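Local coordinates for protein FKBO (Streptomyces hygroscopicus, PDB 4BPS) that hydrolyses chorismate to (3R,4R)-3,4-dihydroxy-3,4-dihydrobenzoate and pyruvate, a step in the biosynthesis of the immunosuppressants FK506 and FK520, at residues R162-D167 with R222-F226; L133-T137 with F241-T245; G257-C263 with D334-I339; C263-D268 with V312-L317. All coordinates share one frame. Residues are numbered along the deposited sequence.

How the contacts relate
Contact 2 lies deepest, with its centre about 6 Å from the centre of the chain; all its touching residues are buried. The centres of contacts 1, 3 and 4 are 16 to 19 Å out; contacts 1 and 3 are still largely buried, contact 4 only partly. Contacts 1 and 3 both reach the bound 3EB, contact 1 through R162 and F226, contact 3 through E338. Contacts 2 and 3 reach the same sheet, in which strands 239-249 and 337-343 are neighbours. Contacts 3 and 4 share C263 and helix 259-274. Contact 2 rests on a buried arginine, contact 3 on a buried glutamine amide beside apolar packing, and contact 4 on an outer salt-bridge network. Contact 1 combines ligand binding with a long salt bridge.

Contact 1: residues R162-D167 with R222-F226; sequences RAQALD and RPPVF. With 3EB (3-(2-carboxyethyl)benzoic acid), chain B.
Three residues, V225, R222 and R162, have the most surface covered here. Segment 162-167 is helical and belongs to helix 154-169. Segment 222-226 is an extended loop without regular structure. The backbones come closest at A163 and R222, with CA atoms 6.8 Å apart. V225 points its CB toward the helix. Its CG2 packs on L166 CD2 at 4.2 Å, and its CG1 lies 3.8 Å from R162 NE. R222 (m, m, m) runs along the helix. One guanidinium face covers A163, with R222 CZ 3.4 Å from A163 CB. R222 NH1 forms a long salt bridge of 3.5 Å with D167 OD2. R162 (t, t, p) reaches past the loop. Its NE and P223 O are bridged by one water, at 3.0 and 2.9 Å. V225 N lies over one face of the R162 guanidinium, 3.6 Å from R162 NH2. R162 NH1 and NH2 donate to 3EB OAD and OAB, both at 2.8 Å. F226 CE1 is 3.3 Å from 3EB CAN, which lies over one face of the F226 ring. This is one wall of the substrate pocket. Y155, Y215 and R228 also hydrogen-bond 3EB. The paired bonds from the R162 guanidinium are consistent with recognition of a substrate carboxylate.

Contact 2: residues L133-T137 with F241-T245; sequences LLART and FISAT
A buried arginine joins two strands that are not paired with each other. R136 lies on strand 133-142 and F241 on strand 239-249. The axes of segments 133-137 and 241-245 approach to 8.3 Å at an angle of 51°. The nearest CA atoms, R136 and F241, are 7.1 Å apart. R136 points its CB toward the other strand, with chi1 between wells at -136°, chi2 m and chi3 t. R136 NH1 donates to I242 O at 2.9 Å, and R136 NH2 turns back to T137 O at 2.8 Å. One water links R136 NE to I242 O, at 2.9 and 3.2 Å. A135 and R136 form a classic beta bulge, both facing L194 of the neighbouring strand. Through R136 the contact ties the sheet holding 133-142 to the one holding 239-249, within a YjgF-type fold. R136 NH2 also hydrogen-bonds T180 OG1. F241 (chi1 m) packs its CB on R136 CG at 3.7 Å. Its CE2 lies 4.4 Å from A135 CB. Further along the strand, A244 lines the ligand pocket.

Contact 3: residues G257-C263 with D334-I339; sequences GDVTGQC and DLLVEI. With 3EB (3-(2-carboxyethyl)benzoic acid), chain B.
The side-chain amide of Q262 (chi1 m, chi2 t) makes both direct hydrogen bonds of this contact. Its OE1 accepts from L336 N at 2.8 Å, and its NE2 donates to D334 O at 3.0 Å. NE2 also donates to H255 O. Two waters extend the pattern. One links G257 N to D334 O, at 2.8 Å each. The other donates to Q262 OE1 at 2.8 Å and V337 O at 2.7 Å. Helix 259-274 starts here. D258 is its N-cap, with OD1 accepting from G261 N at 2.9 Å. G257, just before D258, has a positive phi (70°), which favours glycine. The helix packs on strand 337-343; the axes of 259-263 and 337-339 are 8.4 Å apart and cross at -24°. This is helix-on-sheet packing behind the active site. The nearest CA pairs are V259 with L336 (5.8 Å), C263 with V337 (6.2 Å) and G257 with D334 (7.2 Å). V259 CG2 touches L336 CB at 3.8 Å and V337 CG1 at 3.9 Å. C263 CB lies 4.0 Å from V337 CG1. E338, the catalytic proton acceptor, points its CB away from the helix. Its OE2 approaches 3EB CA at 3.2 Å.

Contact 4: residues C263-D268 with V312-L317; sequences CEVALD and VCAARL
L267 (m, t) is the apolar centre. Its CD1 lies 4.2 Å from V312 CG1 and 4.4 Å from C313 SG, and its CD2 lies 4.1 Å from L317 CD2. C263 (t) completes the apolar patch. Its SG is 3.7 Å from V312 CG1 and also 3.7 Å from C313 SG. Segment 263-268 is helical. V312 and C313 lie on helix 306-314; the chain then carries R316 and L317 back toward segment 263-268. The nearest CA atoms, C263 and V312, are 7.2 Å apart. R316 (chi1 m, chi2 t, chi3 p) covers the outer edge. One face of its guanidinium lies over L267 CB, which is 3.6 Å from R316 NH1. R316 NH1 donates to E264 OE1 at 2.7 Å and E264 O at 3.1 Å. R316 NH2 donates to D268 OD1 at 2.8 Å. A water donates to E264 OE2 at 2.7 Å and V312 O at 3.0 Å. E264 and D268, one helical turn apart, share R316 in a salt-bridge network bordering a helix-helix packing interface.

Contact 1: residues R162-D167 with R222-F226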
loop_
_atom_site.group_PDB
_atom_site.type_symbol
_atom_site.label_atom_id
_atom_site.label_comp_id
_atom_site.label_asym_id
_atom_site.label_seq_id
_atom_site.Cartn_x
_atom_site.Cartn_y
_atom_site.Cartn_z
ATOM N N ARG A 162 2.648 -5.429 -13.959
ATOM C CA ARG A 162 3.670 -5.068 -12.988
ATOM C C ARG A 162 4.954 -5.865 -13.225
ATOM O O ARG A 162 6.043 -5.311 -13.258
ATOM C CB ARG A 162 3.119 -5.258 -11.580
ATOM C CG ARG A 162 4.160 -5.062 -10.492
ATOM C CD ARG A 162 3.554 -5.019 -9.078
ATOM N NE ARG A 162 2.851 -6.272 -8.747
ATOM C CZ ARG A 162 2.116 -6.447 -7.651
ATOM N NH1 ARG A 162 1.983 -5.465 -6.740
ATOM N NH2 ARG A 162 1.489 -7.608 -7.463
ATOM N N ALA A 163 4.814 -7.176 -13.416
ATOM C CA ALA A 163 5.964 -8.040 -13.629
ATOM C C ALA A 163 6.713 -7.616 -14.892
ATOM O O ALA A 163 7.955 -7.614 -14.912
ATOM C CB ALA A 163 5.530 -9.506 -13.705
ATOM N N GLN A 164 5.980 -7.299 -15.954
ATOM C CA GLN A 164 6.608 -6.862 -17.202
ATOM C C GLN A 164 7.427 -5.592 -16.994
ATOM O O GLN A 164 8.532 -5.467 -17.545
ATOM C CB GLN A 164 5.554 -6.662 -18.296
ATOM C CG GLN A 164 6.130 -6.300 -19.655
ATOM C CD GLN A 164 5.045 -6.079 -20.670
ATOM O OE1 GLN A 164 4.153 -6.919 -20.807
ATOM N NE2 GLN A 164 5.102 -4.955 -21.393
ATOM N N ALA A 165 6.902 -4.652 -16.211
ATOM C CA ALA A 165 7.634 -3.417 -15.947
ATOM C C ALA A 165 8.949 -3.695 -15.209
ATOM O O ALA A 165 9.943 -3.021 -15.471
ATOM C CB ALA A 165 6.801 -2.429 -15.170
ATOM N N LEU A 166 8.963 -4.653 -14.281
ATOM C CA LEU A 166 10.227 -4.936 -13.615
ATOM C C LEU A 166 11.256 -5.409 -14.637
ATOM O O LEU A 166 12.415 -4.994 -14.603
ATOM C CB LEU A 166 10.097 -5.970 -12.492
ATOM C CG LEU A 166 9.707 -5.450 -11.098
ATOM C CD1 LEU A 166 8.245 -5.062 -10.983
ATOM C CD2 LEU A 166 10.044 -6.505 -10.044
ATOM N N ASP A 167 10.848 -6.273 -15.557
ATOM C CA ASP A 167 11.790 -6.704 -16.590
ATOM C C ASP A 167 12.234 -5.555 -17.491
ATOM O O ASP A 167 13.396 -5.477 -17.874
ATOM C CB ASP A 167 11.157 -7.791 -17.452
ATOM C CG ASP A 167 10.911 -9.066 -16.688
ATOM O OD1 ASP A 167 11.570 -9.278 -15.640
ATOM O OD2 ASP A 167 10.051 -9.859 -17.129
ATOM N N ARG A 222 1.571 -14.592 -14.117
ATOM C CA ARG A 222 2.764 -13.986 -13.514
ATOM C C ARG A 222 2.478 -13.754 -12.039
ATOM O O ARG A 222 1.417 -13.251 -11.669
ATOM C CB ARG A 222 3.152 -12.650 -14.175
ATOM C CG ARG A 222 3.551 -12.729 -15.652
ATOM C CD ARG A 222 4.933 -13.362 -15.968
ATOM N NE ARG A 222 6.114 -12.878 -15.223
ATOM C CZ ARG A 222 6.994 -11.942 -15.620
ATOM N NH1 ARG A 222 6.859 -11.259 -16.753
ATOM N NH2 ARG A 222 8.033 -11.652 -14.833
ATOM N N PRO A 223 3.432 -14.099 -11.172
ATOM C CA PRO A 223 3.171 -13.948 -9.734
ATOM C C PRO A 223 3.154 -12.494 -9.313
ATOM O O PRO A 223 3.723 -11.609 -9.979
ATOM C CB PRO A 223 4.358 -14.672 -9.081
ATOM C CG PRO A 223 5.427 -14.570 -10.078
ATOM C CD PRO A 223 4.761 -14.664 -11.430
ATOM N N PRO A 224 2.505 -12.231 -8.178
ATOM C CA PRO A 224 2.684 -10.927 -7.535
ATOM C C PRO A 224 4.123 -10.737 -7.106
ATOM O O PRO A 224 4.900 -11.701 -7.072
ATOM C CB PRO A 224 1.743 -10.977 -6.319
ATOM C CG PRO A 224 1.203 -12.343 -6.259
ATOM C CD PRO A 224 1.782 -13.188 -7.334
ATOM N N VAL A 225 4.496 -9.494 -6.802
ATOM C CA VAL A 225 5.828 -9.206 -6.279
ATOM C C VAL A 225 5.705 -8.077 -5.288
ATOM O O VAL A 225 5.102 -7.051 -5.595
ATOM C CB VAL A 225 6.822 -8.876 -7.414
ATOM C CG1 VAL A 225 6.325 -7.718 -8.313
ATOM C CG2 VAL A 225 8.195 -8.565 -6.868
ATOM N N PHE A 226 6.233 -8.301 -4.088
ATOM C CA PHE A 226 6.207 -7.322 -2.991
ATOM C C PHE A 226 6.830 -7.940 -1.748
ATOM O O PHE A 226 6.767 -9.162 -1.558
ATOM C CB PHE A 226 4.785 -6.793 -2.656
ATOM C CG PHE A 226 3.787 -7.856 -2.274
ATOM C CD1 PHE A 226 2.999 -8.490 -3.233
ATOM C CD2 PHE A 226 3.611 -8.210 -0.948
ATOM C CE1 PHE A 226 2.082 -9.447 -2.879
ATOM C CE2 PHE A 226 2.693 -9.174 -0.586
ATOM C CZ PHE A 226 1.941 -9.807 -1.551
HETATM C C 3EB B . -1.161 -11.934 -0.498
HETATM O O 3EB B . -0.783 -12.382 -1.586
HETATM C CA 3EB B . -2.461 -11.194 -0.348
HETATM O OAB 3EB B . -0.407 -7.603 -5.364
HETATM O OAD 3EB B . 0.464 -5.796 -4.417
HETATM C CAE 3EB B . -1.161 -8.441 -0.462
HETATM C CAF 3EB B . -0.312 -7.348 -0.586
HETATM C CAG 3EB B . -1.719 -9.037 -1.594
HETATM C CAH 3EB B . -0.018 -6.827 -1.834
HETATM C CAL 3EB B . -0.168 -6.918 -4.350
HETATM C CAM 3EB B . -1.395 -8.511 -2.845
HETATM C CAN 3EB B . -0.534 -7.422 -2.981
HETATM O OXT 3EB B . -0.497 -12.121 0.592
HETATM C C2 3EB B . -2.699 -10.196 -1.500
HETATM O O HOH W 1 3.164 -8.781 -10.345
#

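Contact 2: residues L133-T137 with F241-T245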
loop_
_atom_site.group_PDB
_atom_site.type_symbol
_atom_site.label_atom_id
_atom_site.label_comp_id
_atom_site.label_asym_id
_atom_site.label_seq_id
_atom_site.Cartn_x
_atom_site.Cartn_y
_atom_site.Cartn_z
ATOM N N LEU A 133 15.244 4.182 -4.205
ATOM C CA LEU A 133 14.842 3.137 -3.261
ATOM C C LEU A 133 13.360 3.235 -3.005
ATOM O O LEU A 133 12.913 4.082 -2.235
ATOM C CB LEU A 133 15.617 3.276 -1.959
ATOM C CG LEU A 133 17.141 3.185 -2.072
ATOM C CD1 LEU A 133 17.751 3.262 -0.663
ATOM C CD2 LEU A 133 17.624 1.933 -2.781
ATOM N N LEU A 134 12.563 2.390 -3.654
ATOM C CA LEU A 134 11.142 2.396 -3.338
ATOM C C LEU A 134 10.919 1.879 -1.916
ATOM O O LEU A 134 11.550 0.914 -1.494
ATOM C CB LEU A 134 10.351 1.526 -4.317
ATOM C CG LEU A 134 10.176 2.112 -5.706
ATOM C CD1 LEU A 134 9.648 1.021 -6.640
ATOM C CD2 LEU A 134 9.180 3.276 -5.678
ATOM N N ALA A 135 10.013 2.540 -1.205
ATOM C CA ALA A 135 9.755 2.271 0.205
ATOM C C ALA A 135 8.384 1.671 0.483
ATOM O O ALA A 135 8.207 1.002 1.500
ATOM C CB ALA A 135 9.878 3.561 1.014
ATOM N N ARG A 136 7.408 1.966 -0.373
ATOM C CA ARG A 136 6.046 1.511 -0.143
ATOM C C ARG A 136 5.278 1.744 -1.428
ATOM O O ARG A 136 5.444 2.812 -2.038
ATOM C CB ARG A 136 5.385 2.289 1.005
ATOM C CG ARG A 136 4.606 1.463 1.985
ATOM C CD ARG A 136 3.389 0.743 1.396
ATOM N NE ARG A 136 2.579 0.098 2.433
ATOM C CZ ARG A 136 1.486 -0.587 2.138
ATOM N NH1 ARG A 136 0.760 -1.134 3.101
ATOM N NH2 ARG A 136 1.140 -0.737 0.877
ATOM N N THR A 137 4.460 0.796 -1.866
ATOM C CA THR A 137 3.577 1.009 -2.989
ATOM C C THR A 137 2.158 0.606 -2.608
ATOM O O THR A 137 1.950 -0.257 -1.752
ATOM C CB THR A 137 4.003 0.189 -4.239
ATOM O OG1 THR A 137 3.919 -1.210 -3.952
ATOM C CG2 THR A 137 5.397 0.562 -4.700
ATOM N N PHE A 241 6.915 0.044 7.548
ATOM C CA PHE A 241 5.684 -0.008 6.762
ATOM C C PHE A 241 5.287 -1.467 6.561
ATOM O O PHE A 241 6.098 -2.262 6.062
ATOM C CB PHE A 241 5.914 0.628 5.390
ATOM C CG PHE A 241 6.338 2.073 5.459
ATOM C CD1 PHE A 241 5.531 3.021 6.064
ATOM C CD2 PHE A 241 7.551 2.489 4.940
ATOM C CE1 PHE A 241 5.923 4.364 6.134
ATOM C CE2 PHE A 241 7.953 3.830 5.000
ATOM C CZ PHE A 241 7.127 4.766 5.574
ATOM N N ILE A 242 4.061 -1.830 6.952
ATOM C CA ILE A 242 3.604 -3.207 6.847
ATOM C C ILE A 242 2.666 -3.302 5.642
ATOM O O ILE A 242 1.747 -2.489 5.495
ATOM C CB ILE A 242 2.894 -3.658 8.126
ATOM C CG1 ILE A 242 3.751 -3.380 9.376
ATOM C CG2 ILE A 242 2.547 -5.149 8.017
ATOM C CD1 ILE A 242 2.942 -3.253 10.634
ATOM N N SER A 243 2.898 -4.291 4.790
ATOM C CA SER A 243 2.031 -4.531 3.631
ATOM C C SER A 243 0.607 -4.821 4.056
ATOM O O SER A 243 0.358 -5.214 5.203
ATOM C CB SER A 243 2.557 -5.727 2.855
ATOM O OG SER A 243 3.789 -5.370 2.270
ATOM N N ALA A 244 -0.326 -4.685 3.110
ATOM C CA ALA A 244 -1.632 -5.306 3.302
ATOM C C ALA A 244 -1.385 -6.788 3.571
ATOM O O ALA A 244 -0.654 -7.451 2.821
ATOM C CB ALA A 244 -2.481 -5.116 2.076
ATOM N N THR A 245 -1.982 -7.285 4.653
ATOM C CA THR A 245 -1.700 -8.615 5.189
ATOM C C THR A 245 -3.001 -9.415 5.281
ATOM O O THR A 245 -3.984 -8.915 5.837
ATOM C CB THR A 245 -1.047 -8.463 6.572
ATOM O OG1 THR A 245 0.148 -7.671 6.465
ATOM C CG2 THR A 245 -0.663 -9.841 7.141
HETATM O O HOH W 2 2.329 0.667 5.236
#

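Contact 3: residues G257-C263 with D334-I339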
loop_
_atom_site.group_PDB
_atom_site.type_symbol
_atom_site.label_atom_id
_atom_site.label_comp_id
_atom_site.label_asym_id
_atom_site.label_seq_id
_atom_site.Cartn_x
_atom_site.Cartn_y
_atom_site.Cartn_z
ATOM N N GLY A 257 -14.210 -18.864 3.963
ATOM C CA GLY A 257 -15.562 -18.488 4.352
ATOM C C GLY A 257 -15.694 -17.981 5.773
ATOM O O GLY A 257 -16.819 -17.731 6.210
ATOM N N ASP A 258 -14.575 -17.777 6.480
ATOM C CA ASP A 258 -14.584 -17.496 7.917
ATOM C C ASP A 258 -13.816 -16.184 8.141
ATOM O O ASP A 258 -12.603 -16.188 8.295
ATOM C CB ASP A 258 -13.931 -18.694 8.622
ATOM C CG ASP A 258 -13.565 -18.444 10.068
ATOM O OD1 ASP A 258 -14.094 -17.495 10.694
ATOM O OD2 ASP A 258 -12.760 -19.255 10.604
ATOM N N VAL A 259 -14.526 -15.058 8.116
ATOM C CA VAL A 259 -13.832 -13.777 8.144
ATOM C C VAL A 259 -13.147 -13.561 9.488
ATOM O O VAL A 259 -12.097 -12.908 9.553
ATOM C CB VAL A 259 -14.763 -12.609 7.792
ATOM C CG1 VAL A 259 -15.778 -12.321 8.907
ATOM C CG2 VAL A 259 -13.953 -11.386 7.444
ATOM N N THR A 260 -13.732 -14.073 10.565
ATOM C CA THR A 260 -13.104 -13.939 11.873
ATOM C C THR A 260 -11.745 -14.653 11.882
ATOM O O THR A 260 -10.729 -14.083 12.291
ATOM C CB THR A 260 -14.019 -14.501 12.961
ATOM O OG1 THR A 260 -15.175 -13.678 13.046
ATOM C CG2 THR A 260 -13.325 -14.517 14.324
ATOM N N GLY A 261 -11.728 -15.911 11.434
ATOM C CA GLY A 261 -10.487 -16.658 11.385
ATOM C C GLY A 261 -9.449 -16.029 10.461
ATOM O O GLY A 261 -8.268 -15.919 10.806
ATOM N N GLN A 262 -9.880 -15.563 9.281
ATOM C CA GLN A 262 -8.949 -14.876 8.388
ATOM C C GLN A 262 -8.397 -13.623 9.041
ATOM O O GLN A 262 -7.208 -13.324 8.898
ATOM C CB GLN A 262 -9.564 -14.531 7.033
ATOM C CG GLN A 262 -9.827 -15.763 6.165
ATOM C CD GLN A 262 -10.134 -15.404 4.737
ATOM O OE1 GLN A 262 -9.983 -14.261 4.290
ATOM N NE2 GLN A 262 -10.571 -16.384 3.981
ATOM N N CYS A 263 -9.243 -12.866 9.745
ATOM C CA CYS A 263 -8.782 -11.625 10.367
ATOM C C CYS A 263 -7.761 -11.953 11.482
ATOM O O CYS A 263 -6.735 -11.270 11.615
ATOM C CB CYS A 263 -9.979 -10.873 10.920
ATOM S SG CYS A 263 -9.584 -9.181 11.459
ATOM N N ASP A 334 -11.413 -15.526 -2.559
ATOM C CA ASP A 334 -11.609 -16.191 -1.270
ATOM C C ASP A 334 -10.954 -15.517 -0.064
ATOM O O ASP A 334 -11.108 -16.007 1.058
ATOM C CB ASP A 334 -11.236 -17.683 -1.334
ATOM C CG ASP A 334 -9.761 -17.948 -1.575
ATOM O OD1 ASP A 334 -8.915 -17.035 -1.443
ATOM O OD2 ASP A 334 -9.446 -19.139 -1.834
ATOM N N LEU A 335 -10.277 -14.396 -0.285
ATOM C CA LEU A 335 -9.810 -13.571 0.821
ATOM C C LEU A 335 -10.901 -12.575 1.167
ATOM O O LEU A 335 -11.469 -11.920 0.284
ATOM C CB LEU A 335 -8.489 -12.878 0.478
ATOM C CG LEU A 335 -7.308 -13.842 0.279
ATOM C CD1 LEU A 335 -6.097 -13.081 -0.251
ATOM C CD2 LEU A 335 -6.961 -14.606 1.571
ATOM N N LEU A 336 -11.167 -12.457 2.464
ATOM C CA LEU A 336 -12.324 -11.736 2.964
ATOM C C LEU A 336 -11.978 -10.455 3.708
ATOM O O LEU A 336 -12.863 -9.635 3.998
ATOM C CB LEU A 336 -13.101 -12.655 3.915
ATOM C CG LEU A 336 -13.504 -14.007 3.311
ATOM C CD1 LEU A 336 -14.113 -14.908 4.370
ATOM C CD2 LEU A 336 -14.453 -13.810 2.148
ATOM N N VAL A 337 -10.697 -10.304 4.068
ATOM C CA VAL A 337 -10.248 -9.197 4.905
ATOM C C VAL A 337 -8.743 -9.059 4.758
ATOM O O VAL A 337 -8.037 -10.067 4.576
ATOM C CB VAL A 337 -10.628 -9.449 6.388
ATOM C CG1 VAL A 337 -10.085 -10.805 6.927
ATOM C CG2 VAL A 337 -10.176 -8.271 7.284
ATOM N N GLU A 338 -8.235 -7.827 4.814
ATOM C CA GLU A 338 -6.800 -7.605 4.918
ATOM C C GLU A 338 -6.554 -6.360 5.762
ATOM O O GLU A 338 -7.427 -5.490 5.860
ATOM C CB GLU A 338 -6.155 -7.345 3.568
ATOM C CG GLU A 338 -6.014 -8.551 2.724
ATOM C CD GLU A 338 -5.204 -8.243 1.486
ATOM O OE1 GLU A 338 -5.219 -7.055 1.039
ATOM O OE2 GLU A 338 -4.557 -9.145 0.943
ATOM N N ILE A 339 -5.363 -6.273 6.344
ATOM C CA ILE A 339 -4.996 -5.161 7.190
ATOM C C ILE A 339 -3.598 -4.676 6.815
ATOM O O ILE A 339 -2.683 -5.490 6.670
ATOM C CB ILE A 339 -5.005 -5.567 8.676
ATOM C CG1 ILE A 339 -6.328 -6.231 9.061
ATOM C CG2 ILE A 339 -4.739 -4.355 9.569
ATOM C CD1 ILE A 339 -6.238 -7.694 9.280
HETATM C C 3EB B . -1.161 -11.934 -0.498
HETATM O O 3EB B . -0.783 -12.382 -1.586
HETATM C CA 3EB B . -2.461 -11.194 -0.348
HETATM O OAB 3EB B . -0.407 -7.603 -5.364
HETATM O OAD 3EB B . 0.464 -5.796 -4.417
HETATM C CAE 3EB B . -1.161 -8.441 -0.462
HETATM C CAF 3EB B . -0.312 -7.348 -0.586
HETATM C CAG 3EB B . -1.719 -9.037 -1.594
HETATM C CAH 3EB B . -0.018 -6.827 -1.834
HETATM C CAL 3EB B . -0.168 -6.918 -4.350
HETATM C CAM 3EB B . -1.395 -8.511 -2.845
HETATM C CAN 3EB B . -0.534 -7.422 -2.981
HETATM O OXT 3EB B . -0.497 -12.121 0.592
HETATM C C2 3EB B . -2.699 -10.196 -1.500
HETATM O O HOH W 3 -13.332 -17.569 1.669
HETATM O O HOH W 4 -7.624 -12.721 4.416
#

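Contact 4: residues C263-D268 with V312-L317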
loop_
_atom_site.group_PDB
_atom_site.type_symbol
_atom_site.label_atom_id
_atom_site.label_comp_id
_atom_site.label_asym_id
_atom_site.label_seq_id
_atom_site.Cartn_x
_atom_site.Cartn_y
_atom_site.Cartn_z
ATOM N N CYS A 263 -9.243 -12.866 9.745
ATOM C CA CYS A 263 -8.782 -11.625 10.367
ATOM C C CYS A 263 -7.761 -11.953 11.482
ATOM O O CYS A 263 -6.735 -11.270 11.615
ATOM C CB CYS A 263 -9.979 -10.873 10.920
ATOM S SG CYS A 263 -9.584 -9.181 11.459
ATOM N N GLU A 264 -8.041 -13.006 12.267
ATOM C CA GLU A 264 -7.104 -13.410 13.321
ATOM C C GLU A 264 -5.748 -13.816 12.724
ATOM O O GLU A 264 -4.702 -13.444 13.262
ATOM C CB GLU A 264 -7.692 -14.541 14.152
ATOM C CG GLU A 264 -8.917 -14.149 14.985
ATOM C CD GLU A 264 -8.609 -13.338 16.243
ATOM O OE1 GLU A 264 -7.444 -13.007 16.484
ATOM O OE2 GLU A 264 -9.556 -13.013 16.988
ATOM N N VAL A 265 -5.753 -14.582 11.631
ATOM C CA VAL A 265 -4.503 -14.986 11.007
ATOM C C VAL A 265 -3.789 -13.796 10.359
ATOM O O VAL A 265 -2.566 -13.701 10.396
ATOM C CB VAL A 265 -4.718 -16.141 10.005
ATOM C CG1 VAL A 265 -3.451 -16.416 9.199
ATOM C CG2 VAL A 265 -5.139 -17.394 10.778
ATOM N N ALA A 266 -4.539 -12.873 9.750
ATOM C CA ALA A 266 -3.933 -11.666 9.195
ATOM C C ALA A 266 -3.199 -10.905 10.293
ATOM O O ALA A 266 -2.058 -10.465 10.119
ATOM C CB ALA A 266 -4.995 -10.789 8.541
ATOM N N LEU A 267 -3.854 -10.718 11.439
ATOM C CA LEU A 267 -3.227 -10.027 12.562
ATOM C C LEU A 267 -2.031 -10.827 13.093
ATOM O O LEU A 267 -1.016 -10.246 13.453
ATOM C CB LEU A 267 -4.268 -9.759 13.639
ATOM C CG LEU A 267 -5.303 -8.689 13.270
ATOM C CD1 LEU A 267 -6.485 -8.741 14.257
ATOM C CD2 LEU A 267 -4.674 -7.322 13.259
ATOM N N ASP A 268 -2.162 -12.160 13.164
ATOM C CA ASP A 268 -1.024 -12.996 13.546
ATOM C C ASP A 268 0.151 -12.793 12.592
ATOM O O ASP A 268 1.303 -12.729 13.027
ATOM C CB ASP A 268 -1.367 -14.490 13.517
ATOM C CG ASP A 268 -2.347 -14.932 14.574
ATOM O OD1 ASP A 268 -2.617 -14.196 15.539
ATOM O OD2 ASP A 268 -2.841 -16.080 14.404
ATOM N N VAL A 312 -13.079 -7.808 16.092
ATOM C CA VAL A 312 -11.879 -8.614 16.183
ATOM C C VAL A 312 -10.652 -7.732 16.287
ATOM O O VAL A 312 -9.758 -7.980 17.117
ATOM C CB VAL A 312 -11.755 -9.560 14.961
ATOM C CG1 VAL A 312 -10.394 -10.235 14.942
ATOM C CG2 VAL A 312 -12.870 -10.604 14.954
ATOM N N CYS A 313 -10.597 -6.704 15.453
ATOM C CA CYS A 313 -9.456 -5.819 15.462
ATOM C C CYS A 313 -9.376 -5.045 16.775
ATOM O O CYS A 313 -8.293 -4.869 17.313
ATOM C CB CYS A 313 -9.501 -4.859 14.274
ATOM S SG CYS A 313 -9.158 -5.672 12.681
ATOM N N ALA A 314 -10.509 -4.562 17.277
ATOM C CA ALA A 314 -10.533 -3.777 18.502
ATOM C C ALA A 314 -10.045 -4.587 19.709
ATOM O O ALA A 314 -9.582 -4.011 20.695
ATOM C CB ALA A 314 -11.920 -3.244 18.762
ATOM N N ALA A 315 -10.151 -5.914 19.660
ATOM C CA ALA A 315 -9.668 -6.727 20.750
ATOM C C ALA A 315 -8.150 -6.882 20.739
ATOM O O ALA A 315 -7.583 -7.331 21.738
ATOM C CB ALA A 315 -10.323 -8.116 20.696
ATOM N N ARG A 316 -7.500 -6.573 19.612
ATOM C CA ARG A 316 -6.053 -6.759 19.529
ATOM C C ARG A 316 -5.257 -5.486 19.283
ATOM O O ARG A 316 -4.124 -5.394 19.748
ATOM C CB ARG A 316 -5.721 -7.809 18.473
ATOM C CG ARG A 316 -6.225 -9.208 18.923
ATOM C CD ARG A 316 -5.976 -10.320 17.927
ATOM N NE ARG A 316 -4.554 -10.577 17.730
ATOM C CZ ARG A 316 -4.086 -11.492 16.888
ATOM N NH1 ARG A 316 -4.935 -12.204 16.130
ATOM N NH2 ARG A 316 -2.780 -11.649 16.752
ATOM N N LEU A 317 -5.830 -4.515 18.561
ATOM C CA LEU A 317 -5.129 -3.271 18.257
ATOM C C LEU A 317 -5.210 -2.299 19.436
ATOM O O LEU A 317 -6.066 -2.438 20.307
ATOM C CB LEU A 317 -5.729 -2.612 17.007
ATOM C CG LEU A 317 -5.641 -3.460 15.740
ATOM C CD1 LEU A 317 -6.340 -2.743 14.604
ATOM C CD2 LEU A 317 -4.196 -3.832 15.375
HETATM O O HOH W 5 -9.508 -10.694 18.450
#